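Local atomic coordinates of type IV pilus assembly protein PilF (Thermus thermophilus HB8, PDB entry 5OIU), a protein that probably converts ATP binding and hydrolysis into the mechanical work that powers assembly of type IV pili, acting as a six-subunit motor. Residues D26-P31 / K106-L111; I144-G149 / I270-Q275; K155-F160 / V180-P185; A309-G314 / T379-V384. One frame throughout, in Å; residues are numbered along the deposited sequence.

Contact 1. Residues D26-P31 / K106-L111; sequences DIHIEP and KAVMRL
Lys106 places CG anti to its backbone N (chi1 169°), while Glu30 and His28 each set CG anti to their own carbonyl carbon, beside the backbone N. The Lys106 chain, extended beyond CG, carries NZ to Glu30 OE1 and His28 ND1. The pair belongs to the antiparallel sheet of the N-terminal part of the chain, where strand 26-31 lies between strands 36-42 and 104-111. Lys106 NZ forms a salt bridge with Glu30 OE1 at 2.6 Å, on the anti side and tilted from the carboxylate plane, and donates in the ring plane of His28 to ND1 at 3.1 Å. Methyl CG2 of Val108 rests over one face of that imidazole, offset toward the rim and 3.8 Å from His28 ND1. His28 NE2 and Arg110 NH2 both bond to Asp211 of the second subunit, so this face is part of a subunit interface; Arg39 of the same chain also bridges to Glu30. An alanine in place of Lys106 would probably leave His28 ND1 without this donor and Glu30 with one fewer positive partner. On the other face Ile27 CD1 reaches Met109 CE at 4.1 Å, and Leu111 CD1 lies 3.9 Å from Ile27 CG1. Helix 6-22 packs on Ile27 and Leu111, and helix 57-67 on Ile29 and Ala107. Backbone bonds join Ile27 with Met109 and Ile29 with Ala107 in both directions. Arg110 NE donates to the syn lone pair of Asp26 OD1 at 2.5 Å in a bent bond (131°), the carboxylate and guanidinium planes 70° apart.

Contact 2. Residues I144-G149 / I270-Q275; sequences IFLITG and IGVLSQ
Phe145 turns the edge of its ring to the Gly271 carbonyl, CD1 3.2 Å from Gly271 O, and brings CZ to 3.7 Å from Leu273 CB. Its CG stands anti to the backbone N (chi1 177°), and Gly271 has no side chain to crowd the ring. Ile147 CD1 packs on the same Leu273 CB at 4.0 Å, the two side chains lying side by side and pointing the same way. Helix 155-166 covers this face, and helix 128-138 adds to the pocket of Phe145. Strands 143-148 and 269-281 are parallel neighbours in the central mixed sheet of a P-loop ATPase, and Gly149, which follows the first of them, opens the Walker A loop. Alternating bonds link them: Leu146 N to Gly271 O, Leu273 N to Leu146 O at 2.8 Å, then Thr148 N to Leu273 O at 2.6 Å. On the opposite face Thr148 sets CG2 between its backbone N and carbonyl carbon, where the methyl meets Ser274 CB at 3.5 Å and Val272 CG1 at 3.8 Å. Thr148 OG1 is engaged by Thr245 and by the carbonyl of Leu243. Helix 248-257 packs over Val272 and Leu146. At the loop end Gln275 N donates to Thr148 O at 3.0 Å, while the side-chain amide of Gln275 bonds through OE1 to Thr158 and through NE2 to Ser153 O in the Walker A loop.

Contact 3. Residues K155-F160 / V180-P185; sequences KSFTTF and VEYEIP. With MG (magnesium ion), chain R; ATP (adenosine-5'-triphosphate), chain Q.
The Phe157 ring takes Tyr182 OH at its edge, 3.7 Å from CD1, while ATP N7 lies obliquely to the ring, nearest CD2. Phe160 has Ile184 CD1 at its edge, 3.7 Å from CD1, and Tyr182 beside it with the two ring planes at 48°, an oblique pair that is neither stacked nor T-shaped. Ala115 and Ile118 also touch Tyr182. At the other end the magnesium ion is bound by Ser156 OG at 2.2 Å, by ATP O2G and O2B, and by three waters. Two of these waters are hydrogen-bonded to Glu181 OE2, which makes Glu181 a second-shell ligand. Backbone N-H groups of Lys155, Ser156 and Phe157 donate to O1B, O2B and O1A. The Lys155 side chain is bent at chi3 (-110°) and again at chi4 (96°), which turns Lys155 NZ to ATP O1B, a hydrogen bond of 2.8 Å, with O1G equally near. An alanine at Lys155 would probably leave the negative charge of the beta and gamma phosphates without its ammonium partner. Amides at a helix start, a phosphate-binding lysine and a metal-binding hydroxyl together are the signature of the Walker A P-loop.

Contact 4. Residues A309-G314 / T379-V384; sequences ARLYKG and TTLEEV
This is an apolar contact between a short strand of a two-stranded antiparallel sheet and the start of a helix, where strand 311-314, paired with strand 286-289, lies against the first turn of helix 381-387 in the C-terminal region. Leu311 CD1 reaches Leu381 CB at 4.2 Å, the two side chains crossing obliquely; Val289, Pro291 and Leu375 pack round Leu311, and Leu299 and Leu371 round Leu381. Further along, the methyl CG2 of Thr380 lies 3.9 Å from Tyr312 O and 4.1 Å from Lys313 CA, so it touches the strand backbone more than any side-chain tip. Thr380 is the N-cap of the helix. A chi1 of 69° sets Thr380 OG1 between the backbone N and the carbonyl carbon, where it accepts from Glu383 N at 3.0 Å and nearly straight, at 170°. The same turn about the bond puts CG2 anti to the carbonyl carbon. Tyr325 shares the Thr380 hydroxyl, and Thr379 OG1 is bonded to the carbonyl of Arg279. The zinc ion held by Cys282, Cys285, Cys317 and Cys320 is about 10 Å from the Lys313 side chain. No hydrogen bond crosses between the two segments: the threonine spends its hydroxyl on the helix start and on Tyr325, and its methyl on the strand, so the direct contact is van der Waals packing, while bonds to neighbouring residues place each partner.

Overall arrangement
From the N terminus, contact 1 closes the first loop, of 74 residues, and pairs two neighbouring strands of the antiparallel sheet of the N-terminal part. Contact 2 then closes a 120-residue loop in the central mixed sheet, and contact 3 is nested inside it, spanning just 19 residues from the P-loop helix to the segment after strand 173-177. Those two touch: Ile147 CG1 packs against Thr159 OG1 at 3.6 Å. Contact 4 follows in series, closing 64 residues and joining strand 311-314 to the last helix. No loops cross. The centres of contacts 1 and 2 lie about 32 Å apart, on opposite sides of the chain's centre.

Contact 1. Residues D26-P31 / K106-L111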
# COMPACT_ATOMS: atom_id res chain seq x y z
N ASP C 26 -42.73 -12.71 -12.14
CA ASP C 26 -42.10 -11.39 -12.16
C ASP C 26 -43.12 -10.33 -12.56
O ASP C 26 -44.07 -10.61 -13.30
CB ASP C 26 -40.90 -11.35 -13.12
CG ASP C 26 -39.91 -12.51 -12.89
OD1 ASP C 26 -39.04 -12.35 -12.01
OD2 ASP C 26 -39.99 -13.57 -13.56
N ILE C 27 -42.89 -9.10 -12.10
CA ILE C 27 -43.70 -7.93 -12.43
C ILE C 27 -42.80 -6.89 -13.06
O ILE C 27 -41.83 -6.44 -12.42
CB ILE C 27 -44.38 -7.34 -11.19
CG1 ILE C 27 -45.16 -8.39 -10.41
CG2 ILE C 27 -45.26 -6.19 -11.57
CD1 ILE C 27 -45.78 -7.80 -9.16
N HIS C 28 -43.13 -6.47 -14.28
CA HIS C 28 -42.37 -5.45 -15.02
C HIS C 28 -43.19 -4.18 -15.16
O HIS C 28 -44.30 -4.21 -15.72
CB HIS C 28 -41.99 -5.93 -16.42
CG HIS C 28 -41.11 -7.13 -16.43
ND1 HIS C 28 -39.88 -7.15 -17.05
CD2 HIS C 28 -41.29 -8.37 -15.91
CE1 HIS C 28 -39.34 -8.35 -16.91
NE2 HIS C 28 -40.17 -9.11 -16.23
N ILE C 29 -42.62 -3.05 -14.72
CA ILE C 29 -43.24 -1.73 -14.83
C ILE C 29 -42.36 -0.90 -15.76
O ILE C 29 -41.36 -0.31 -15.33
CB ILE C 29 -43.43 -1.07 -13.46
CG1 ILE C 29 -44.30 -1.98 -12.59
CG2 ILE C 29 -44.09 0.30 -13.61
CD1 ILE C 29 -44.80 -1.37 -11.29
N GLU C 30 -42.73 -0.86 -17.05
CA GLU C 30 -41.90 -0.27 -18.09
C GLU C 30 -42.44 1.07 -18.55
O GLU C 30 -43.51 1.12 -19.18
CB GLU C 30 -41.79 -1.20 -19.30
CG GLU C 30 -41.70 -2.69 -19.01
CD GLU C 30 -41.22 -3.47 -20.24
OE1 GLU C 30 -40.49 -4.47 -20.07
OE2 GLU C 30 -41.57 -3.07 -21.38
N PRO C 31 -41.73 2.17 -18.34
CA PRO C 31 -42.06 3.41 -19.06
C PRO C 31 -41.78 3.23 -20.55
O PRO C 31 -40.74 2.71 -20.94
CB PRO C 31 -41.14 4.45 -18.42
CG PRO C 31 -39.95 3.66 -18.00
CD PRO C 31 -40.46 2.29 -17.60
N LYS C 106 -37.48 1.82 -14.93
CA LYS C 106 -38.20 0.57 -15.04
C LYS C 106 -37.99 -0.20 -13.75
O LYS C 106 -36.89 -0.23 -13.21
CB LYS C 106 -37.72 -0.26 -16.23
CG LYS C 106 -38.28 -1.67 -16.20
CD LYS C 106 -37.95 -2.49 -17.42
CE LYS C 106 -38.62 -3.86 -17.28
NZ LYS C 106 -38.45 -4.75 -18.44
N ALA C 107 -39.06 -0.78 -13.23
CA ALA C 107 -38.96 -1.56 -12.01
C ALA C 107 -39.32 -3.00 -12.33
O ALA C 107 -40.32 -3.25 -13.01
CB ALA C 107 -39.87 -0.98 -10.93
N VAL C 108 -38.50 -3.94 -11.88
CA VAL C 108 -38.82 -5.36 -11.96
C VAL C 108 -38.93 -5.89 -10.54
O VAL C 108 -38.07 -5.60 -9.70
CB VAL C 108 -37.79 -6.16 -12.78
CG1 VAL C 108 -38.08 -7.65 -12.69
CG2 VAL C 108 -37.80 -5.74 -14.26
N MET C 109 -40.00 -6.62 -10.27
CA MET C 109 -40.15 -7.30 -8.99
C MET C 109 -40.31 -8.79 -9.25
O MET C 109 -41.32 -9.23 -9.79
CB MET C 109 -41.34 -6.72 -8.23
CG MET C 109 -41.03 -5.42 -7.52
SD MET C 109 -42.44 -4.65 -6.71
CE MET C 109 -43.62 -4.55 -8.06
N ARG C 110 -39.29 -9.57 -8.88
CA ARG C 110 -39.41 -11.02 -8.97
C ARG C 110 -40.06 -11.55 -7.71
O ARG C 110 -39.64 -11.22 -6.59
CB ARG C 110 -38.05 -11.71 -9.17
CG ARG C 110 -38.22 -13.25 -8.99
CD ARG C 110 -37.23 -14.14 -9.74
NE ARG C 110 -37.25 -13.96 -11.19
CZ ARG C 110 -36.15 -13.96 -11.92
NH1 ARG C 110 -34.98 -14.15 -11.32
NH2 ARG C 110 -36.18 -13.78 -13.24
N LEU C 111 -41.08 -12.38 -7.88
CA LEU C 111 -41.71 -13.03 -6.74
C LEU C 111 -40.87 -14.23 -6.33
O LEU C 111 -40.66 -15.14 -7.13
CB LEU C 111 -43.13 -13.45 -7.08
CG LEU C 111 -44.14 -12.29 -7.01
CD1 LEU C 111 -44.14 -11.47 -8.29
CD2 LEU C 111 -45.52 -12.81 -6.71

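Contact 2. Residues I144-G149 / I270-Q275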
# COMPACT_ATOMS: atom_id res chain seq x y z
N ILE C 144 -15.23 -15.98 15.24
CA ILE C 144 -16.18 -15.42 14.28
C ILE C 144 -16.15 -16.28 13.03
O ILE C 144 -15.09 -16.54 12.46
CB ILE C 144 -15.89 -13.94 13.97
CG1 ILE C 144 -16.89 -13.39 12.97
CG2 ILE C 144 -14.44 -13.71 13.54
CD1 ILE C 144 -17.19 -11.92 13.20
N PHE C 145 -17.32 -16.76 12.64
CA PHE C 145 -17.51 -17.56 11.44
C PHE C 145 -18.31 -16.72 10.47
O PHE C 145 -19.40 -16.25 10.81
CB PHE C 145 -18.21 -18.87 11.78
CG PHE C 145 -18.51 -19.71 10.62
CD1 PHE C 145 -17.60 -19.81 9.58
CD2 PHE C 145 -19.70 -20.40 10.54
CE1 PHE C 145 -17.88 -20.58 8.48
CE2 PHE C 145 -19.99 -21.18 9.44
CZ PHE C 145 -19.07 -21.28 8.41
N LEU C 146 -17.75 -16.46 9.29
CA LEU C 146 -18.34 -15.53 8.33
C LEU C 146 -19.06 -16.30 7.24
O LEU C 146 -18.47 -17.21 6.64
CB LEU C 146 -17.29 -14.62 7.70
CG LEU C 146 -16.60 -13.61 8.61
CD1 LEU C 146 -15.62 -12.76 7.79
CD2 LEU C 146 -17.64 -12.75 9.32
N ILE C 147 -20.32 -15.96 7.01
CA ILE C 147 -21.10 -16.50 5.89
C ILE C 147 -21.16 -15.43 4.82
O ILE C 147 -21.58 -14.30 5.08
CB ILE C 147 -22.52 -16.91 6.31
CG1 ILE C 147 -22.54 -17.71 7.61
CG2 ILE C 147 -23.21 -17.62 5.13
CD1 ILE C 147 -21.79 -18.99 7.57
N THR C 148 -20.78 -15.79 3.61
CA THR C 148 -20.53 -14.78 2.61
C THR C 148 -21.06 -15.23 1.26
O THR C 148 -21.15 -16.43 0.96
CB THR C 148 -19.02 -14.43 2.57
OG1 THR C 148 -18.80 -13.19 1.88
CG2 THR C 148 -18.21 -15.51 1.89
N GLY C 149 -21.46 -14.25 0.46
CA GLY C 149 -21.93 -14.49 -0.87
C GLY C 149 -22.52 -13.21 -1.41
O GLY C 149 -22.67 -12.21 -0.69
N ILE C 270 -12.50 -18.03 12.54
CA ILE C 270 -12.36 -19.47 12.52
C ILE C 270 -12.64 -20.05 11.15
O ILE C 270 -12.17 -21.16 10.86
CB ILE C 270 -13.24 -20.15 13.59
CG1 ILE C 270 -14.66 -19.62 13.53
CG2 ILE C 270 -12.70 -19.88 14.97
CD1 ILE C 270 -15.53 -20.20 14.60
N GLY C 271 -13.38 -19.35 10.31
CA GLY C 271 -13.64 -19.84 8.97
C GLY C 271 -14.52 -18.88 8.20
O GLY C 271 -15.16 -17.98 8.78
N VAL C 272 -14.53 -19.08 6.88
CA VAL C 272 -15.37 -18.31 5.97
C VAL C 272 -16.10 -19.28 5.06
O VAL C 272 -15.48 -20.14 4.44
CB VAL C 272 -14.56 -17.29 5.14
CG1 VAL C 272 -15.50 -16.42 4.32
CG2 VAL C 272 -13.72 -16.42 6.05
N LEU C 273 -17.41 -19.13 4.97
CA LEU C 273 -18.23 -19.90 4.05
C LEU C 273 -18.74 -18.97 2.97
O LEU C 273 -19.41 -17.98 3.28
CB LEU C 273 -19.40 -20.57 4.75
CG LEU C 273 -20.23 -21.31 3.73
CD1 LEU C 273 -19.47 -22.55 3.33
CD2 LEU C 273 -21.58 -21.66 4.31
N SER C 274 -18.43 -19.29 1.71
CA SER C 274 -18.98 -18.60 0.55
C SER C 274 -19.95 -19.51 -0.17
O SER C 274 -19.67 -20.70 -0.34
CB SER C 274 -17.89 -18.17 -0.43
OG SER C 274 -18.42 -17.24 -1.34
N GLN C 275 -21.08 -18.97 -0.62
CA GLN C 275 -21.99 -19.87 -1.30
C GLN C 275 -22.74 -19.19 -2.45
O GLN C 275 -22.76 -17.97 -2.58
CB GLN C 275 -22.97 -20.51 -0.30
CG GLN C 275 -23.90 -19.59 0.47
CD GLN C 275 -24.84 -20.41 1.36
OE1 GLN C 275 -24.43 -21.01 2.36
NE2 GLN C 275 -26.11 -20.46 0.98

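Contact 3. Residues K155-F160 / V180-P185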
# COMPACT_ATOMS: atom_id res chain seq x y z
N LYS C 155 -27.49 -16.77 2.37
CA LYS C 155 -26.69 -16.55 3.57
C LYS C 155 -27.53 -16.70 4.84
O LYS C 155 -27.15 -17.40 5.78
CB LYS C 155 -26.04 -15.17 3.53
CG LYS C 155 -25.02 -14.95 2.43
CD LYS C 155 -24.61 -13.47 2.38
CE LYS C 155 -25.17 -12.77 1.12
NZ LYS C 155 -26.46 -12.03 1.31
N SER C 156 -28.68 -16.01 4.90
CA SER C 156 -29.50 -16.09 6.10
C SER C 156 -30.07 -17.49 6.30
O SER C 156 -30.17 -17.97 7.44
CB SER C 156 -30.59 -15.04 6.03
OG SER C 156 -30.01 -13.78 6.22
N PHE C 157 -30.44 -18.17 5.22
CA PHE C 157 -30.98 -19.51 5.36
C PHE C 157 -29.94 -20.46 5.93
O PHE C 157 -30.24 -21.25 6.83
CB PHE C 157 -31.46 -19.99 3.99
CG PHE C 157 -32.32 -21.21 4.03
CD1 PHE C 157 -33.68 -21.11 4.27
CD2 PHE C 157 -31.77 -22.46 3.74
CE1 PHE C 157 -34.50 -22.25 4.25
CE2 PHE C 157 -32.57 -23.60 3.72
CZ PHE C 157 -33.95 -23.49 3.98
N THR C 158 -28.70 -20.38 5.44
CA THR C 158 -27.62 -21.18 6.01
C THR C 158 -27.37 -20.80 7.47
O THR C 158 -27.23 -21.68 8.34
CB THR C 158 -26.35 -20.99 5.18
OG1 THR C 158 -26.50 -21.70 3.96
CG2 THR C 158 -25.10 -21.50 5.93
N THR C 159 -27.35 -19.50 7.76
CA THR C 159 -27.05 -19.01 9.11
C THR C 159 -28.02 -19.58 10.14
O THR C 159 -27.60 -20.07 11.19
CB THR C 159 -27.10 -17.49 9.11
OG1 THR C 159 -25.95 -16.97 8.39
CG2 THR C 159 -27.14 -16.96 10.52
N PHE C 160 -29.32 -19.55 9.83
CA PHE C 160 -30.31 -19.98 10.81
C PHE C 160 -30.32 -21.49 10.98
O PHE C 160 -30.58 -21.99 12.08
CB PHE C 160 -31.67 -19.45 10.42
CG PHE C 160 -31.88 -18.07 10.88
CD1 PHE C 160 -32.25 -17.81 12.20
CD2 PHE C 160 -31.62 -17.00 10.04
CE1 PHE C 160 -32.41 -16.51 12.64
CE2 PHE C 160 -31.78 -15.70 10.48
CZ PHE C 160 -32.18 -15.45 11.78
N VAL C 180 -35.42 -8.66 11.16
CA VAL C 180 -35.63 -10.03 11.63
C VAL C 180 -36.58 -10.72 10.66
O VAL C 180 -37.71 -10.27 10.46
CB VAL C 180 -36.18 -10.05 13.06
CG1 VAL C 180 -36.71 -11.42 13.39
CG2 VAL C 180 -35.10 -9.67 14.04
N GLU C 181 -36.16 -11.86 10.14
CA GLU C 181 -36.96 -12.63 9.16
C GLU C 181 -37.62 -13.82 9.84
O GLU C 181 -38.78 -13.76 10.15
CB GLU C 181 -36.04 -13.20 8.09
CG GLU C 181 -35.53 -12.19 7.08
CD GLU C 181 -34.40 -12.72 6.22
OE1 GLU C 181 -34.67 -13.47 5.31
OE2 GLU C 181 -33.26 -12.37 6.47
N TYR C 182 -36.89 -14.88 10.03
CA TYR C 182 -37.44 -16.06 10.66
C TYR C 182 -37.51 -15.87 12.17
O TYR C 182 -36.81 -15.04 12.76
CB TYR C 182 -36.58 -17.28 10.32
CG TYR C 182 -36.27 -17.43 8.83
CD1 TYR C 182 -35.23 -16.71 8.24
CD2 TYR C 182 -37.00 -18.31 8.03
CE1 TYR C 182 -34.94 -16.85 6.88
CE2 TYR C 182 -36.72 -18.46 6.67
CZ TYR C 182 -35.69 -17.73 6.09
OH TYR C 182 -35.42 -17.88 4.74
N GLU C 183 -38.38 -16.67 12.80
CA GLU C 183 -38.48 -16.82 14.25
C GLU C 183 -38.05 -18.23 14.61
O GLU C 183 -38.70 -19.20 14.21
CB GLU C 183 -39.91 -16.58 14.74
CG GLU C 183 -40.56 -15.35 14.16
CD GLU C 183 -40.42 -14.16 15.08
OE1 GLU C 183 -41.47 -13.62 15.51
OE2 GLU C 183 -39.26 -13.78 15.39
N ILE C 184 -36.95 -18.35 15.34
CA ILE C 184 -36.50 -19.62 15.91
C ILE C 184 -36.89 -19.64 17.38
O ILE C 184 -36.62 -18.67 18.10
CB ILE C 184 -34.97 -19.83 15.75
CG1 ILE C 184 -34.56 -20.05 14.28
CG2 ILE C 184 -34.50 -21.02 16.57
CD1 ILE C 184 -33.23 -20.86 14.11
N PRO C 185 -37.50 -20.72 17.87
CA PRO C 185 -37.75 -20.85 19.31
C PRO C 185 -36.45 -20.75 20.10
O PRO C 185 -35.42 -21.31 19.72
CB PRO C 185 -38.34 -22.25 19.43
CG PRO C 185 -37.71 -23.00 18.28
CD PRO C 185 -37.76 -21.99 17.16
MG MG R . -29.96 -12.59 4.35
PG ATP Q . -30.00 -11.34 1.32
O1G ATP Q . -28.84 -10.98 0.40
O2G ATP Q . -29.68 -11.19 2.80
O3G ATP Q . -31.31 -10.70 0.96
PB ATP Q . -29.57 -14.17 1.62
O1B ATP Q . -28.20 -14.21 1.00
O2B ATP Q . -29.75 -14.19 3.12
O3B ATP Q . -30.37 -12.89 1.05
PA ATP Q . -31.74 -15.96 1.81
O1A ATP Q . -31.53 -16.94 2.92
O2A ATP Q . -32.60 -14.75 2.06
O3A ATP Q . -30.39 -15.44 1.09
O5' ATP Q . -32.40 -16.85 0.65
C5' ATP Q . -32.81 -16.30 -0.60
C4' ATP Q . -33.79 -17.29 -1.21
O4' ATP Q . -33.14 -18.52 -1.53
C3' ATP Q . -34.89 -17.60 -0.22
O3' ATP Q . -36.10 -17.60 -1.01
C2' ATP Q . -34.49 -18.96 0.34
O2' ATP Q . -35.59 -19.75 0.84
C1' ATP Q . -33.74 -19.61 -0.83
N9 ATP Q . -32.67 -20.52 -0.40
C8 ATP Q . -31.70 -20.21 0.49
N7 ATP Q . -30.85 -21.26 0.67
C5 ATP Q . -31.28 -22.27 -0.10
C6 ATP Q . -30.83 -23.66 -0.38
N6 ATP Q . -29.74 -24.18 0.24
N1 ATP Q . -31.54 -24.38 -1.26
C2 ATP Q . -32.62 -23.86 -1.88
N3 ATP Q . -33.09 -22.61 -1.68
C4 ATP Q . -32.47 -21.78 -0.82
O HOH W 1 -31.87 -12.86 3.81
O HOH W 2 -30.52 -11.08 5.75
O HOH W 3 -28.19 -11.94 4.76

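Contact 4. Residues A309-G314 / T379-V384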
# COMPACT_ATOMS: atom_id res chain seq x y z
N ALA C 309 -17.24 -39.99 -15.87
CA ALA C 309 -18.07 -38.82 -15.62
C ALA C 309 -19.12 -38.64 -16.69
O ALA C 309 -18.81 -38.65 -17.89
CB ALA C 309 -17.20 -37.57 -15.54
N ARG C 310 -20.37 -38.50 -16.26
CA ARG C 310 -21.48 -38.09 -17.11
C ARG C 310 -22.11 -36.84 -16.52
O ARG C 310 -21.98 -36.58 -15.32
CB ARG C 310 -22.53 -39.22 -17.26
CG ARG C 310 -22.38 -40.13 -18.51
CD ARG C 310 -20.91 -40.25 -19.01
NE ARG C 310 -20.58 -41.43 -19.81
CZ ARG C 310 -19.37 -41.67 -20.35
NH1 ARG C 310 -19.16 -42.78 -21.05
NH2 ARG C 310 -18.37 -40.81 -20.17
N LEU C 311 -22.75 -36.04 -17.37
CA LEU C 311 -23.45 -34.81 -16.99
C LEU C 311 -24.90 -34.92 -17.41
O LEU C 311 -25.29 -35.83 -18.14
CB LEU C 311 -22.82 -33.56 -17.62
CG LEU C 311 -21.44 -33.05 -17.23
CD1 LEU C 311 -21.03 -31.95 -18.20
CD2 LEU C 311 -21.34 -32.56 -15.77
N TYR C 312 -25.71 -33.95 -16.97
CA TYR C 312 -27.16 -34.04 -17.07
C TYR C 312 -27.75 -32.69 -17.41
O TYR C 312 -27.17 -31.65 -17.11
CB TYR C 312 -27.78 -34.59 -15.76
CG TYR C 312 -27.17 -35.91 -15.33
CD1 TYR C 312 -25.95 -35.95 -14.67
CD2 TYR C 312 -27.79 -37.11 -15.64
CE1 TYR C 312 -25.37 -37.16 -14.32
CE2 TYR C 312 -27.22 -38.32 -15.28
CZ TYR C 312 -26.02 -38.34 -14.62
OH TYR C 312 -25.48 -39.56 -14.28
N LYS C 313 -28.92 -32.71 -18.05
CA LYS C 313 -29.74 -31.53 -18.21
C LYS C 313 -31.20 -31.95 -18.18
O LYS C 313 -31.53 -33.14 -18.21
CB LYS C 313 -29.41 -30.77 -19.50
CG LYS C 313 -30.10 -31.32 -20.75
CD LYS C 313 -29.74 -30.51 -22.00
CE LYS C 313 -30.96 -30.31 -22.94
NZ LYS C 313 -30.64 -30.30 -24.41
N GLY C 314 -32.09 -30.95 -18.10
CA GLY C 314 -33.51 -31.18 -18.19
C GLY C 314 -34.03 -30.86 -19.58
O GLY C 314 -33.87 -29.73 -20.06
N THR C 379 -27.47 -30.37 -10.82
CA THR C 379 -27.56 -29.16 -11.62
C THR C 379 -26.86 -29.38 -12.96
O THR C 379 -26.18 -30.39 -13.19
CB THR C 379 -26.95 -27.96 -10.87
OG1 THR C 379 -27.15 -26.77 -11.62
CG2 THR C 379 -25.44 -28.16 -10.63
N THR C 380 -27.07 -28.43 -13.86
CA THR C 380 -26.32 -28.43 -15.10
C THR C 380 -24.95 -27.82 -14.87
O THR C 380 -24.72 -27.08 -13.91
CB THR C 380 -27.04 -27.63 -16.17
OG1 THR C 380 -27.00 -26.24 -15.81
CG2 THR C 380 -28.47 -28.10 -16.30
N LEU C 381 -24.02 -28.13 -15.77
CA LEU C 381 -22.74 -27.45 -15.73
C LEU C 381 -22.88 -25.97 -16.05
O LEU C 381 -22.15 -25.14 -15.49
CB LEU C 381 -21.76 -28.11 -16.69
CG LEU C 381 -20.41 -27.41 -16.77
CD1 LEU C 381 -19.57 -27.80 -15.56
CD2 LEU C 381 -19.70 -27.75 -18.08
N GLU C 382 -23.84 -25.61 -16.91
CA GLU C 382 -24.02 -24.20 -17.26
C GLU C 382 -24.39 -23.38 -16.03
O GLU C 382 -23.83 -22.30 -15.81
CB GLU C 382 -25.09 -24.04 -18.35
CG GLU C 382 -24.60 -24.42 -19.76
CD GLU C 382 -24.45 -25.94 -19.96
OE1 GLU C 382 -25.27 -26.69 -19.39
OE2 GLU C 382 -23.54 -26.38 -20.70
N GLU C 383 -25.32 -23.88 -15.22
CA GLU C 383 -25.65 -23.23 -13.96
C GLU C 383 -24.41 -23.00 -13.12
O GLU C 383 -24.18 -21.91 -12.60
CB GLU C 383 -26.67 -24.06 -13.18
CG GLU C 383 -28.09 -23.75 -13.55
CD GLU C 383 -28.46 -22.32 -13.22
OE1 GLU C 383 -28.34 -21.96 -12.04
OE2 GLU C 383 -28.86 -21.56 -14.14
N VAL C 384 -23.56 -24.03 -13.02
CA VAL C 384 -22.33 -23.90 -12.24
C VAL C 384 -21.45 -22.80 -12.82
O VAL C 384 -21.05 -21.86 -12.12
CB VAL C 384 -21.59 -25.25 -12.19
CG1 VAL C 384 -20.19 -25.06 -11.66
CG2 VAL C 384 -22.38 -26.25 -11.34